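Chromosome partition protein Smc (Pyrococcus yayanosii, PDB 5XEI) probably binds and hydrolyses ATP in its ABC-type head domain and, as a DNA-binding SMC homodimer, probably serves chromosome condensation and partitioning. Local coordinates at residues A[230-235]-A[298-302]; A[223-228]-A[305-309]; A[148-152]-A[426-430]; A[403-407]-A[416-420]; A[189-194]-A[339-344]. Residue numbers count along the deposited sequence, not the author numbering.

Interaction 1: residues A[230-235]-A[298-302]; sequences ALLLGE and LEVLR
Leu231 lays its side chain over Leu298 and Leu301 of the facing helix, an apolar overlap in an antiparallel intramolecular coiled coil of the SMC arm. Both segments are helical; their axes approach to 9.6 Å with 154° between the N-to-C directions (signed crossing angle -154°). The register is set by Leu231 and Leu298, whose CA atoms are 5.9 Å apart. Leu231 takes the t,p rotamer, which brings CD1 to 4.1 Å from Leu298 CG and 3.8 Å from Arg302 CG. Leu301, m,t, points toward the partner helix: its CD1 lies 4.0 Å from Ala230 CB and 3.6 Å from Leu231 N, while the CB atoms of Leu231 and Leu301 stand 4.1 Å apart. At Gly234, Leu298 CD1 comes to 4.0 Å from CA, and a CB there would overlap that methyl. The flank is polar: Arg302 pairs within its own helix with Glu299, Arg302 NH2 donating to Glu299 OE2 at 2.7 Å and Arg302 NE to Glu299 OE1 at a very short 2.3 Å.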
# COMPACT_ATOMS: atom_id res chain seq x y z
N ALA A 230 35.97 -68.21 17.09
CA ALA A 230 36.93 -68.65 18.10
C ALA A 230 36.51 -69.97 18.73
O ALA A 230 37.24 -70.96 18.67
CB ALA A 230 37.09 -67.58 19.18
N LEU A 231 35.32 -70.00 19.34
CA LEU A 231 34.82 -71.24 19.93
C LEU A 231 34.92 -72.39 18.95
O LEU A 231 35.07 -73.55 19.35
CB LEU A 231 33.36 -71.07 20.39
CG LEU A 231 32.50 -72.34 20.48
CD1 LEU A 231 32.94 -73.21 21.63
CD2 LEU A 231 31.03 -72.04 20.61
N LEU A 232 34.89 -72.09 17.66
CA LEU A 232 34.89 -73.15 16.68
C LEU A 232 36.30 -73.65 16.37
O LEU A 232 36.51 -74.86 16.23
CB LEU A 232 34.16 -72.67 15.44
CG LEU A 232 34.30 -73.52 14.20
CD1 LEU A 232 33.90 -74.92 14.55
CD2 LEU A 232 33.29 -72.98 13.30
N LEU A 233 37.29 -72.76 16.27
CA LEU A 233 38.67 -73.22 16.11
C LEU A 233 39.08 -74.13 17.26
O LEU A 233 39.65 -75.20 17.04
CB LEU A 233 39.61 -72.02 16.00
CG LEU A 233 39.48 -71.26 14.68
CD1 LEU A 233 40.27 -69.97 14.66
CD2 LEU A 233 39.93 -72.17 13.57
N GLY A 234 38.77 -73.73 18.49
CA GLY A 234 38.95 -74.64 19.61
C GLY A 234 38.11 -75.90 19.49
O GLY A 234 38.58 -76.99 19.80
N GLU A 235 36.87 -75.76 19.01
CA GLU A 235 35.93 -76.89 18.93
C GLU A 235 36.45 -78.06 18.09
O GLU A 235 35.81 -79.12 18.10
CB GLU A 235 34.57 -76.45 18.36
CG GLU A 235 33.41 -76.34 19.38
CD GLU A 235 32.04 -76.06 18.71
OE1 GLU A 235 31.99 -75.92 17.47
OE2 GLU A 235 31.01 -75.99 19.42
N LEU A 298 36.89 -73.58 26.08
CA LEU A 298 35.66 -73.58 25.30
C LEU A 298 34.48 -73.10 26.12
O LEU A 298 33.68 -72.28 25.65
CB LEU A 298 35.40 -74.97 24.72
CG LEU A 298 36.12 -75.20 23.39
CD1 LEU A 298 37.59 -74.75 23.37
CD2 LEU A 298 35.99 -76.65 23.00
N GLU A 299 34.37 -73.55 27.37
CA GLU A 299 33.17 -73.22 28.13
C GLU A 299 33.13 -71.76 28.58
O GLU A 299 32.04 -71.24 28.86
CB GLU A 299 33.01 -74.17 29.31
CG GLU A 299 32.53 -75.57 28.92
CD GLU A 299 31.11 -75.60 28.32
OE1 GLU A 299 30.75 -74.70 27.53
OE2 GLU A 299 30.34 -76.53 28.66
N VAL A 300 34.27 -71.07 28.66
CA VAL A 300 34.17 -69.63 28.89
C VAL A 300 33.69 -68.92 27.62
O VAL A 300 32.96 -67.92 27.69
CB VAL A 300 35.51 -69.05 29.40
CG1 VAL A 300 36.02 -69.89 30.56
CG2 VAL A 300 36.53 -68.93 28.29
N LEU A 301 34.05 -69.45 26.45
CA LEU A 301 33.56 -68.87 25.21
C LEU A 301 32.06 -69.10 25.04
O LEU A 301 31.36 -68.24 24.51
CB LEU A 301 34.33 -69.46 24.03
CG LEU A 301 35.72 -68.84 23.90
CD1 LEU A 301 36.41 -69.39 22.69
CD2 LEU A 301 35.59 -67.33 23.82
N ARG A 302 31.55 -70.24 25.49
CA ARG A 302 30.12 -70.47 25.36
C ARG A 302 29.32 -69.66 26.36
O ARG A 302 28.22 -69.18 26.05
CB ARG A 302 29.80 -71.96 25.49
CG ARG A 302 30.75 -72.84 24.72
CD ARG A 302 30.13 -74.17 24.31
NE ARG A 302 29.74 -74.98 25.46
CZ ARG A 302 29.21 -76.20 25.36
NH1 ARG A 302 29.02 -76.74 24.17
NH2 ARG A 302 28.88 -76.87 26.46

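Interaction 2: residues A[223-228]-A[305-309]; sequences RLERAR and IEDME
A methionine methyl is pressed against backbone here: Met308 CE lies 3.3 Å from Leu224 CA, with Met308 SD 3.6 Å from Arg223 CB and CE 3.9 Å from Ala227 CB. The thioether reaches this position with chi1 near -150° and chi2 at 143°, between wells, followed by chi3 of 36°. Leu224 and Met308 define the register, CA to CA 6.1 Å. Leu224, t,p, sets CB 3.9 Å from Met308 CG and CD1 3.9 Å from Ile305 CG2 and 3.8 Å from Glu309 CG. The two helical segments run antiparallel at 157° (signed crossing angle -157°), axes 9.8 Å apart at closest approach, as expected of the folded-back coiled-coil arm of an SMC protein. Ala227 points toward the partner and brings its CB to 3.8 Å from Ile305 CG1; Ile305, m,t, extends CD1 to 3.5 Å from Ala227 O and 4.1 Å from Arg228 CG. Along one flank Arg228 joins two acids: its NH1 donates to Glu225 OE2 of the same helix at 3.0 Å, and its NH2 makes a long salt bridge of 3.8 Å across to Glu309 OE1. Beyond the two segments, Met308 touches Leu220 and Ile305 touches Leu231, both on helix 170-246.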
# COMPACT_ATOMS: atom_id res chain seq x y z
N ARG A 223 31.49 -58.58 17.78
CA ARG A 223 32.18 -59.38 18.77
C ARG A 223 31.55 -60.77 18.86
O ARG A 223 32.26 -61.78 18.85
CB ARG A 223 32.21 -58.66 20.13
CG ARG A 223 33.30 -57.57 20.22
CD ARG A 223 34.76 -58.10 20.44
NE ARG A 223 35.23 -59.11 19.49
CZ ARG A 223 36.36 -59.82 19.59
NH1 ARG A 223 37.22 -59.61 20.60
NH2 ARG A 223 36.67 -60.73 18.65
N LEU A 224 30.21 -60.84 18.84
CA LEU A 224 29.55 -62.13 18.88
C LEU A 224 30.01 -63.04 17.74
O LEU A 224 30.08 -64.26 17.93
CB LEU A 224 28.03 -61.95 18.83
CG LEU A 224 27.21 -63.24 18.77
CD1 LEU A 224 27.47 -64.09 20.00
CD2 LEU A 224 25.73 -62.93 18.61
N GLU A 225 30.36 -62.50 16.58
CA GLU A 225 30.69 -63.42 15.50
C GLU A 225 32.13 -63.89 15.55
O GLU A 225 32.40 -65.06 15.24
CB GLU A 225 30.38 -62.81 14.13
CG GLU A 225 30.11 -63.88 13.03
CD GLU A 225 28.85 -64.77 13.27
OE1 GLU A 225 28.48 -65.56 12.36
OE2 GLU A 225 28.21 -64.69 14.35
N ARG A 226 33.07 -63.03 15.93
CA ARG A 226 34.44 -63.49 16.10
C ARG A 226 34.51 -64.54 17.21
O ARG A 226 35.13 -65.60 17.04
CB ARG A 226 35.35 -62.29 16.38
CG ARG A 226 35.10 -61.00 15.54
CD ARG A 226 36.35 -60.05 15.65
NE ARG A 226 36.18 -58.65 15.18
CZ ARG A 226 35.48 -57.70 15.80
NH1 ARG A 226 34.84 -57.99 16.92
NH2 ARG A 226 35.39 -56.45 15.32
N ALA A 227 33.82 -64.30 18.32
CA ALA A 227 33.69 -65.31 19.36
C ALA A 227 33.12 -66.62 18.82
O ALA A 227 33.49 -67.70 19.27
CB ALA A 227 32.81 -64.78 20.50
N ARG A 228 32.20 -66.54 17.86
CA ARG A 228 31.68 -67.78 17.29
C ARG A 228 32.75 -68.50 16.48
O ARG A 228 32.84 -69.73 16.50
CB ARG A 228 30.45 -67.50 16.43
CG ARG A 228 29.22 -67.29 17.24
CD ARG A 228 28.04 -66.96 16.37
NE ARG A 228 26.86 -66.74 17.19
CZ ARG A 228 25.75 -66.16 16.76
NH1 ARG A 228 25.67 -65.74 15.50
NH2 ARG A 228 24.74 -66.01 17.60
N ILE A 305 29.45 -66.17 24.85
CA ILE A 305 28.54 -66.08 23.72
C ILE A 305 27.11 -65.99 24.22
O ILE A 305 26.33 -65.12 23.79
CB ILE A 305 28.78 -67.26 22.76
CG1 ILE A 305 30.03 -66.98 21.90
CG2 ILE A 305 27.56 -67.52 21.88
CD1 ILE A 305 30.53 -68.15 21.06
N GLU A 306 26.74 -66.86 25.17
CA GLU A 306 25.41 -66.81 25.75
C GLU A 306 25.10 -65.41 26.27
O GLU A 306 23.97 -64.91 26.12
CB GLU A 306 25.28 -67.85 26.86
CG GLU A 306 23.87 -67.99 27.44
CD GLU A 306 23.84 -68.68 28.80
OE1 GLU A 306 23.67 -69.91 28.86
OE2 GLU A 306 23.99 -67.98 29.83
N ASP A 307 26.09 -64.75 26.86
CA ASP A 307 25.90 -63.39 27.37
C ASP A 307 25.70 -62.41 26.22
O ASP A 307 24.69 -61.69 26.16
CB ASP A 307 27.10 -62.98 28.23
N MET A 308 26.65 -62.36 25.29
CA MET A 308 26.56 -61.44 24.16
C MET A 308 25.24 -61.61 23.43
O MET A 308 24.60 -60.62 23.05
CB MET A 308 27.74 -61.68 23.22
CG MET A 308 28.18 -60.46 22.47
SD MET A 308 29.98 -60.44 22.28
CE MET A 308 30.31 -62.19 22.06
N GLU A 309 24.79 -62.85 23.27
CA GLU A 309 23.46 -63.09 22.70
C GLU A 309 22.36 -62.53 23.59
O GLU A 309 21.26 -62.23 23.10
CB GLU A 309 23.23 -64.57 22.50
CG GLU A 309 24.17 -65.23 21.52
CD GLU A 309 23.75 -66.67 21.24
OE1 GLU A 309 22.67 -66.86 20.65
OE2 GLU A 309 24.47 -67.60 21.64

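Interaction 3: residues A[148-152]-A[426-430]; sequences ITKFI and KALTA
In helix 148-152, Ile148 points toward the 426-430 helix. In its m,t rotamer it places CG2 3.6 Å from Lys426 CG and 4.2 Å from Ala430 CB, and CD1 4.0 Å from Ala427 CB. Thr149 OG1 lies 3.9 Å from Lys426 NZ. Phe151, with chi1 near 164°, swings its ring to Ala430: CE1 is 3.7 Å from both CA and CB of Ala430. Ile152, m,m, sets CG1 3.3 Å from Lys426 CG. The aliphatic stem of Lys426 is thus gripped by two isoleucines one turn apart, while its NZ makes a weak hydrogen bond to Ser422 O. The segment axes pass 10.1 Å apart at 79°, almost perpendicular. The contact buries 321 Å². The nearest CA pairs are Ile148 with Ala427 at 6.6 Å and Ile152 with Lys426 at 7.3 Å. This apolar packing joins parts of the ABC-type ATPase head that precede and follow the coiled coil; helix 424-440, starting within the Ser-Gly-Gly signature sequence, is the head's signature helix. Phe151 also forms a cation-pi interaction with Arg159 of helix 156-167, and on helix 424-440 Leu428 packs on Leu383 of helix 321-383 and Val463 of helix 457-470.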
# COMPACT_ATOMS: atom_id res chain seq x y z
N ILE A 148 -16.45 29.30 2.04
CA ILE A 148 -15.61 29.98 3.03
C ILE A 148 -16.08 29.66 4.43
O ILE A 148 -15.28 29.39 5.33
CB ILE A 148 -15.61 31.50 2.79
CG1 ILE A 148 -15.03 31.84 1.43
CG2 ILE A 148 -14.83 32.21 3.90
CD1 ILE A 148 -15.01 33.32 1.16
N THR A 149 -17.39 29.69 4.66
CA THR A 149 -17.91 29.34 5.97
C THR A 149 -17.66 27.87 6.29
O THR A 149 -17.31 27.53 7.42
CB THR A 149 -19.39 29.70 6.05
OG1 THR A 149 -19.55 31.12 5.90
CG2 THR A 149 -19.99 29.23 7.39
N LYS A 150 -17.81 26.98 5.30
CA LYS A 150 -17.49 25.58 5.52
C LYS A 150 -16.02 25.39 5.88
O LYS A 150 -15.67 24.52 6.68
CB LYS A 150 -17.83 24.75 4.29
CG LYS A 150 -19.31 24.72 3.98
CD LYS A 150 -19.81 23.32 3.66
CE LYS A 150 -21.34 23.33 3.56
NZ LYS A 150 -21.86 24.58 2.91
N PHE A 151 -15.15 26.21 5.28
CA PHE A 151 -13.71 26.10 5.48
C PHE A 151 -13.28 26.63 6.84
O PHE A 151 -12.24 26.22 7.37
CB PHE A 151 -13.00 26.84 4.35
CG PHE A 151 -11.55 27.13 4.61
CD1 PHE A 151 -11.14 28.41 4.94
CD2 PHE A 151 -10.60 26.13 4.53
CE1 PHE A 151 -9.81 28.68 5.17
CE2 PHE A 151 -9.27 26.39 4.77
CZ PHE A 151 -8.87 27.67 5.09
N ILE A 152 -14.09 27.53 7.42
CA ILE A 152 -13.81 28.15 8.71
C ILE A 152 -14.22 27.22 9.85
O ILE A 152 -13.50 27.09 10.84
CB ILE A 152 -14.53 29.50 8.77
CG1 ILE A 152 -13.97 30.45 7.71
CG2 ILE A 152 -14.49 30.10 10.16
CD1 ILE A 152 -12.47 30.59 7.68
N LYS A 426 -12.45 36.58 7.86
CA LYS A 426 -12.67 35.20 7.45
C LYS A 426 -12.36 35.01 5.97
O LYS A 426 -11.76 34.00 5.58
CB LYS A 426 -14.11 34.85 7.81
CG LYS A 426 -14.68 33.63 7.19
CD LYS A 426 -15.97 33.23 7.92
CE LYS A 426 -17.20 33.94 7.38
NZ LYS A 426 -18.31 33.93 8.38
N ALA A 427 -12.72 35.97 5.13
CA ALA A 427 -12.55 35.76 3.70
C ALA A 427 -11.11 36.01 3.27
O ALA A 427 -10.52 35.22 2.53
CB ALA A 427 -13.51 36.64 2.90
N LEU A 428 -10.53 37.13 3.73
CA LEU A 428 -9.14 37.44 3.40
C LEU A 428 -8.19 36.35 3.88
O LEU A 428 -7.18 36.07 3.23
CB LEU A 428 -8.74 38.78 4.00
CG LEU A 428 -9.36 39.99 3.31
CD1 LEU A 428 -8.83 41.25 3.94
CD2 LEU A 428 -9.06 39.96 1.82
N THR A 429 -8.50 35.74 5.02
CA THR A 429 -7.69 34.64 5.51
C THR A 429 -7.83 33.43 4.61
O THR A 429 -6.82 32.85 4.17
CB THR A 429 -8.11 34.31 6.94
OG1 THR A 429 -7.51 35.28 7.81
CG2 THR A 429 -7.66 32.92 7.34
N ALA A 430 -9.06 33.02 4.31
CA ALA A 430 -9.26 31.87 3.45
C ALA A 430 -8.51 32.06 2.15
O ALA A 430 -7.95 31.11 1.60
CB ALA A 430 -10.75 31.65 3.18

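Interaction 4: residues A[403-407]-A[416-420]; sequences GLEIE and KRIEA
Arg417 directs its guanidinium at Glu405 from across an antiparallel beta hairpin of the ATPase head: NE and NH2 of Arg417 both donate to Glu405 OE2, at 2.7 and 2.6 Å. Glu419 OE2 lies 2.6 Å from Glu405 OE2 and 3.4 Å from Arg417 NH2, well off the guanidinium plane, so the latter link is purely electrostatic. In the backbone, Ile418 N donates to Ile406 O at 3.2 Å, an acceptor that Arg417 CA also approaches, by a CA-H...O contact of 3.2 Å. A second joins Glu407 CA to Lys416 O at 3.4 Å. Glu407 and Arg417 form a non-hydrogen-bonded pair, CA atoms 4.1 Å apart, side chains on one face and CG atoms at 3.4 Å. After Arg417 comes a short 3-10 turn, with Ala420 N bonded to Arg417 O at 3.0 Å. Ile418, p,p, sets CG2 3.4 Å from Ile406 CB. Lys416 points its CA-to-CB bond away; its NZ forms a salt bridge with Glu425 OE2 and its backbone bonds to Ala408. Strand 404-409 is the middle one of three: Glu405 and Glu407 bond through their backbones to Ile392 and Arg390 of strand 388-393, while Arg159 of helix 156-167 touches Ile406 and Ile418.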
# COMPACT_ATOMS: atom_id res chain seq x y z
N GLY A 403 -3.64 17.40 13.47
CA GLY A 403 -4.32 18.35 12.64
C GLY A 403 -3.40 19.48 12.23
O GLY A 403 -2.17 19.41 12.36
N LEU A 404 -4.02 20.55 11.77
CA LEU A 404 -3.28 21.72 11.31
C LEU A 404 -4.20 22.92 11.45
O LEU A 404 -5.24 22.98 10.79
CB LEU A 404 -2.83 21.52 9.87
CG LEU A 404 -2.38 22.74 9.08
CD1 LEU A 404 -0.98 23.14 9.49
CD2 LEU A 404 -2.46 22.47 7.58
N GLU A 405 -3.84 23.87 12.31
CA GLU A 405 -4.71 25.00 12.55
C GLU A 405 -4.09 26.27 12.01
O GLU A 405 -2.92 26.32 11.64
CB GLU A 405 -5.00 25.15 14.04
CG GLU A 405 -6.30 25.88 14.29
CD GLU A 405 -6.90 25.45 15.59
OE1 GLU A 405 -6.44 24.41 16.12
OE2 GLU A 405 -7.83 26.13 16.07
N ILE A 406 -4.92 27.32 11.99
CA ILE A 406 -4.54 28.65 11.53
C ILE A 406 -4.79 29.66 12.65
O ILE A 406 -5.78 29.55 13.39
CB ILE A 406 -5.34 29.06 10.29
CG1 ILE A 406 -5.23 27.99 9.23
CG2 ILE A 406 -4.80 30.34 9.73
CD1 ILE A 406 -5.97 28.37 7.97
N GLU A 407 -3.91 30.65 12.74
CA GLU A 407 -4.12 31.82 13.58
C GLU A 407 -3.71 33.07 12.83
O GLU A 407 -2.69 33.07 12.13
CB GLU A 407 -3.33 31.71 14.88
CG GLU A 407 -3.97 30.72 15.81
CD GLU A 407 -3.20 30.56 17.10
OE1 GLU A 407 -2.23 31.33 17.32
OE2 GLU A 407 -3.57 29.67 17.91
N LYS A 416 -6.74 35.60 16.62
CA LYS A 416 -7.83 34.64 16.65
C LYS A 416 -7.49 33.44 15.78
O LYS A 416 -6.85 33.58 14.73
CB LYS A 416 -9.15 35.26 16.15
CG LYS A 416 -9.19 36.72 16.13
CD LYS A 416 -10.41 37.24 15.42
CE LYS A 416 -10.32 38.68 15.23
NZ LYS A 416 -9.31 39.10 14.29
N ARG A 417 -7.93 32.27 16.20
CA ARG A 417 -7.82 31.14 15.28
C ARG A 417 -8.98 31.16 14.29
O ARG A 417 -9.98 31.87 14.49
CB ARG A 417 -7.77 29.83 16.04
CG ARG A 417 -6.89 29.91 17.28
CD ARG A 417 -7.59 29.29 18.46
NE ARG A 417 -7.98 27.96 18.07
CZ ARG A 417 -9.04 27.34 18.56
NH1 ARG A 417 -9.80 27.96 19.46
NH2 ARG A 417 -9.35 26.12 18.14
N ILE A 418 -8.84 30.39 13.21
CA ILE A 418 -9.81 30.44 12.12
C ILE A 418 -11.21 30.11 12.61
O ILE A 418 -12.19 30.62 12.05
CB ILE A 418 -9.41 29.54 10.94
CG1 ILE A 418 -8.87 28.17 11.41
CG2 ILE A 418 -8.52 30.32 9.94
CD1 ILE A 418 -9.89 27.22 12.00
N GLU A 419 -11.34 29.27 13.63
CA GLU A 419 -12.64 28.98 14.23
C GLU A 419 -13.47 30.25 14.45
O GLU A 419 -14.66 30.29 14.13
CB GLU A 419 -12.45 28.27 15.57
CG GLU A 419 -12.38 26.78 15.50
CD GLU A 419 -11.32 26.31 14.54
OE1 GLU A 419 -11.70 25.84 13.45
OE2 GLU A 419 -10.12 26.45 14.88
N ALA A 420 -12.84 31.29 14.97
CA ALA A 420 -13.56 32.47 15.41
C ALA A 420 -13.51 33.60 14.40
O ALA A 420 -13.75 34.75 14.78
CB ALA A 420 -13.01 32.94 16.76

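Interaction 5: residues A[189-194]-A[339-344]; sequences NLARVD and KREKLE
Apolar packing dominates this pairing of two antiparallel helices in the coiled-coil arm, whose segment axes approach to 9.6 Å at 159° (signed crossing angle -159°). Leu190 and Leu343 set the register, with CA atoms 6.0 Å apart. Leu190, chi1 t and chi2 near 97°, brings CD1 to 3.5 Å from Leu343 CB, 3.8 Å from Arg340 O and 3.6 Å from Glu344 N. Leu343, m,t, reaches back with CD1 to Val193 CG2 at 3.8 Å and with CD2 to Asn189 CB at 3.9 Å. Aliphatic stems add to this layer: Val193 CG1 lies 3.7 Å from Arg340 CB and Val193 CG2 3.8 Å from Lys339 CG. Among charged groups, Arg340 NH2 donates to Asp194 OD1 at 3.3 Å, a hydrogen-bonded salt bridge between the helices, and Arg340 NE pairs with Glu341 OE1 at 3.6 Å within its own helix. Leucine and valine therefore fill the interface while the arginine closes one border, covering apolar atoms with its stem and linking two acids with its guanidinium.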
# COMPACT_ATOMS: atom_id res chain seq x y z
N ASN A 189 6.99 -16.61 6.69
CA ASN A 189 8.10 -17.51 6.38
C ASN A 189 8.93 -17.81 7.63
O ASN A 189 9.13 -18.97 8.00
CB ASN A 189 8.99 -16.88 5.31
CG ASN A 189 8.71 -17.42 3.95
OD1 ASN A 189 8.95 -18.60 3.69
ND2 ASN A 189 8.19 -16.57 3.06
N LEU A 190 9.42 -16.76 8.28
CA LEU A 190 10.26 -16.92 9.46
C LEU A 190 9.57 -17.76 10.52
O LEU A 190 10.21 -18.56 11.21
CB LEU A 190 10.63 -15.56 10.03
CG LEU A 190 11.64 -15.62 11.17
CD1 LEU A 190 13.01 -15.36 10.58
CD2 LEU A 190 11.30 -14.61 12.25
N ALA A 191 8.25 -17.59 10.66
CA ALA A 191 7.51 -18.37 11.64
C ALA A 191 7.35 -19.82 11.19
O ALA A 191 7.35 -20.74 12.01
CB ALA A 191 6.15 -17.73 11.90
N ARG A 192 7.21 -20.03 9.88
CA ARG A 192 7.20 -21.38 9.36
C ARG A 192 8.49 -22.10 9.71
O ARG A 192 8.48 -23.22 10.22
CB ARG A 192 7.00 -21.35 7.85
CG ARG A 192 6.83 -22.70 7.23
CD ARG A 192 6.36 -22.55 5.79
NE ARG A 192 7.42 -21.93 4.99
CZ ARG A 192 7.25 -21.43 3.77
NH1 ARG A 192 6.05 -21.46 3.19
NH2 ARG A 192 8.29 -20.89 3.14
N VAL A 193 9.62 -21.45 9.45
CA VAL A 193 10.90 -22.08 9.72
C VAL A 193 11.02 -22.44 11.19
O VAL A 193 11.49 -23.53 11.54
CB VAL A 193 12.04 -21.15 9.25
CG1 VAL A 193 13.32 -21.49 9.93
CG2 VAL A 193 12.19 -21.28 7.75
N ASP A 194 10.55 -21.56 12.09
CA ASP A 194 10.61 -21.86 13.52
C ASP A 194 9.83 -23.12 13.87
O ASP A 194 10.26 -23.92 14.72
CB ASP A 194 10.06 -20.69 14.33
CG ASP A 194 10.94 -19.48 14.27
OD1 ASP A 194 12.14 -19.58 14.64
OD2 ASP A 194 10.42 -18.42 13.85
N LYS A 339 18.69 -21.06 7.17
CA LYS A 339 17.62 -20.28 6.57
C LYS A 339 17.07 -19.24 7.56
O LYS A 339 16.98 -18.05 7.23
CB LYS A 339 16.53 -21.23 6.09
CG LYS A 339 15.26 -20.60 5.59
CD LYS A 339 15.05 -20.94 4.11
CE LYS A 339 13.57 -20.85 3.72
NZ LYS A 339 13.32 -20.95 2.25
N ARG A 340 16.73 -19.67 8.78
CA ARG A 340 16.22 -18.74 9.78
C ARG A 340 17.06 -17.47 9.85
O ARG A 340 16.53 -16.37 9.67
CB ARG A 340 16.14 -19.40 11.17
CG ARG A 340 15.86 -18.40 12.30
CD ARG A 340 15.34 -19.06 13.57
NE ARG A 340 16.40 -19.77 14.29
CZ ARG A 340 16.18 -20.71 15.21
NH1 ARG A 340 17.21 -21.32 15.81
NH2 ARG A 340 14.93 -21.06 15.52
N GLU A 341 18.37 -17.61 10.05
CA GLU A 341 19.20 -16.41 10.21
C GLU A 341 19.16 -15.54 8.98
O GLU A 341 19.16 -14.30 9.09
CB GLU A 341 20.65 -16.78 10.56
CG GLU A 341 20.79 -17.40 11.96
CD GLU A 341 19.89 -16.73 13.01
OE1 GLU A 341 18.97 -17.40 13.54
OE2 GLU A 341 20.12 -15.53 13.31
N LYS A 342 19.11 -16.13 7.78
CA LYS A 342 19.01 -15.29 6.59
C LYS A 342 17.64 -14.63 6.50
O LYS A 342 17.55 -13.44 6.18
CB LYS A 342 19.32 -16.07 5.31
CG LYS A 342 20.36 -17.16 5.47
CD LYS A 342 21.75 -16.57 5.70
CE LYS A 342 22.80 -17.64 5.98
NZ LYS A 342 23.09 -17.72 7.43
N LEU A 343 16.57 -15.36 6.82
CA LEU A 343 15.26 -14.73 6.92
C LEU A 343 15.29 -13.59 7.92
O LEU A 343 14.81 -12.48 7.64
CB LEU A 343 14.21 -15.75 7.33
CG LEU A 343 13.54 -16.48 6.18
CD1 LEU A 343 12.74 -17.66 6.73
CD2 LEU A 343 12.64 -15.51 5.45
N GLU A 344 15.88 -13.81 9.09
CA GLU A 344 15.81 -12.80 10.12
C GLU A 344 16.62 -11.58 9.74
O GLU A 344 16.22 -10.44 10.02
CB GLU A 344 16.28 -13.39 11.45
CG GLU A 344 15.89 -12.51 12.60
CD GLU A 344 16.08 -13.18 13.94
OE1 GLU A 344 15.98 -12.46 14.97
OE2 GLU A 344 16.31 -14.41 13.96

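How the interactions relate
From the N terminus the chain first supplies 148-152 in the head, then runs out along helix 170-246 through 189-194, 223-228 and 230-235. It turns back to give 298-302, which closes interaction 1, then 305-309, closing interaction 2 around it, and 339-344, closing interaction 5 around both. Interactions 1 and 2 adjoin, Leu231 CD2 meeting Ile305 CD1 at 3.9 Å; interaction 5 is centred about 50 Å from interaction 2. Back in the head, the local hairpin of interaction 4 follows in series before 426-430 closes interaction 3, whose loop encloses all the others; none cross. Interactions 3 and 4 touch at several points, among them Ile152 CG2 to Ile418 O at 3.0 Å, joining hairpin and head helices.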